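PDB 4NHF: TrwG protein from Bartonella grahamii, which probably serves as a VirB8-family inner-membrane component of a type IV secretion system, the chain here being its soluble domain. Local coordinates for residues 109-112 and 118-121. Sequence-based numbering, arbitrary orientation. Where two conformers were deposited one is given.
Sequences SIQL and ATVR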
loop_
_atom_site.group_PDB
_atom_site.type_symbol
_atom_site.label_atom_id
_atom_site.label_comp_id
_atom_site.label_asym_id
_atom_site.label_seq_id
_atom_site.Cartn_x
_atom_site.Cartn_y
_atom_site.Cartn_z
ATOM N N SER A 109 -17.226 3.366 3.453
ATOM C CA SER A 109 -17.405 3.385 4.917
ATOM C C SER A 109 -17.022 2.064 5.519
ATOM O O SER A 109 -17.044 1.054 4.872
ATOM C CB SER A 109 -18.850 3.781 5.324
ATOM O OG SER A 109 -19.741 2.720 5.076
ATOM N N ILE A 110 -16.652 2.093 6.783
ATOM C CA ILE A 110 -16.173 0.914 7.461
ATOM C C ILE A 110 -16.855 0.904 8.830
ATOM O O ILE A 110 -16.674 1.830 9.609
ATOM C CB ILE A 110 -14.634 0.933 7.657
ATOM C CG1 ILE A 110 -13.900 0.872 6.307
ATOM C CG2 ILE A 110 -14.234 -0.214 8.546
ATOM C CD1 ILE A 110 -12.390 1.150 6.427
ATOM N N GLN A 111 -17.636 -0.119 9.104
ATOM C CA GLN A 111 -18.251 -0.268 10.420
ATOM C C GLN A 111 -17.615 -1.428 11.141
ATOM O O GLN A 111 -17.447 -2.477 10.567
ATOM C CB GLN A 111 -19.771 -0.513 10.350
ATOM C CG GLN A 111 -20.565 0.579 9.677
ATOM C CD GLN A 111 -20.372 0.585 8.159
ATOM O OE1 GLN A 111 -20.455 -0.455 7.480
ATOM N NE2 GLN A 111 -20.074 1.767 7.613
ATOM N N LEU A 112 -17.361 -1.249 12.434
ATOM C CA LEU A 112 -16.872 -2.304 13.306
ATOM C C LEU A 112 -17.883 -2.681 14.386
ATOM O O LEU A 112 -18.525 -1.809 14.951
ATOM C CB LEU A 112 -15.642 -1.779 14.055
ATOM C CG LEU A 112 -14.508 -1.126 13.273
ATOM C CD1 LEU A 112 -13.416 -0.811 14.258
ATOM C CD2 LEU A 112 -14.045 -2.068 12.209
ATOM N N ALA A 118 -16.508 -6.780 11.032
ATOM C CA ALA A 118 -16.638 -5.486 10.353
ATOM C C ALA A 118 -17.419 -5.614 9.052
ATOM O O ALA A 118 -17.494 -6.689 8.451
ATOM C CB ALA A 118 -15.276 -4.905 10.022
ATOM N N THR A 119 -17.989 -4.496 8.639
ATOM C CA THR A 119 -18.590 -4.364 7.331
ATOM C C THR A 119 -17.866 -3.255 6.609
ATOM O O THR A 119 -17.632 -2.169 7.233
ATOM C CB THR A 119 -20.057 -3.992 7.541
ATOM O OG1 THR A 119 -20.630 -4.988 8.365
ATOM C CG2 THR A 119 -20.786 -3.969 6.291
ATOM N N VAL A 120 -17.507 -3.492 5.331
ATOM C CA VAL A 120 -16.918 -2.452 4.521
ATOM C C VAL A 120 -17.793 -2.220 3.292
ATOM O O VAL A 120 -17.989 -3.114 2.493
ATOM C CB VAL A 120 -15.482 -2.763 4.077
ATOM C CG1 VAL A 120 -14.937 -1.638 3.229
ATOM C CG2 VAL A 120 -14.561 -2.964 5.275
ATOM N N ARG A 121 -18.292 -1.002 3.157
ATOM C CA ARG A 121 -19.067 -0.582 2.002
ATOM C C ARG A 121 -18.124 0.058 0.956
ATOM O O ARG A 121 -17.400 1.006 1.249
ATOM C CB ARG A 121 -20.206 0.330 2.450
ATOM C CG ARG A 121 -21.122 -0.443 3.427
ATOM C CD ARG A 121 -22.302 0.286 4.105
ATOM N NE ARG A 121 -22.846 -0.550 5.232
ATOM C CZ ARG A 121 -23.927 -1.301 5.168
ATOM N NH1 ARG A 121 -24.722 -1.271 4.125
ATOM N NH2 ARG A 121 -24.284 -2.020 6.193
#
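In the hairpin that opens the four-stranded antiparallel sheet of this VirB8 domain, Ser109 pairs with Arg121 and Gln111 with Thr119 as hydrogen-bonded pairs near the turn. The pair nearer the turn, Gln111 with Thr119, has the shorter bonds: Gln111 N reaches Thr119 O at 2.8 Å, and Thr119 N returns to Gln111 O at the same distance, whereas Arg121 N lies 3.0 Å from Ser109 O and Ser109 N 3.2 Å from Arg121 O.

Above these bonds, on the face carrying Ser109, Gln111, Thr119 and Arg121, the glutamine amide links both strands. Its chain bends at chi2 (73°), folding the amide back over its own strand, where Gln111 NE2 donates to Ser109 OG at 2.7 Å, nearly in the amide plane. Gln111 OE1 takes the NE-H of Arg121 at 3.3 Å, a long bond that meets the edge of the guanidinium in its plane but arrives from above the amide plane, 53° out of it. Arg121, extended from CG to NE, crosses Gln111 at about a right angle, and Arg121 CB lies 3.6 Å from Ser109 OG; a weak, long ion pair joins the far end of Arg121 to Glu175.

The other face is apolar and turned to helix 42-57, part of the helical layer that packs on the curved sheet in this NTF2-like fold. Here Ile110 and Val120 lie side by side, Ile110 CG1 against Val120 CG2 at 4.0 Å, and Leu112 sets CD2 against Ala118 CB at 3.8 Å. Leu49 of the helix touches both Leu112 and Ala118, while Ile110 also packs on Leu159 of the second subunit.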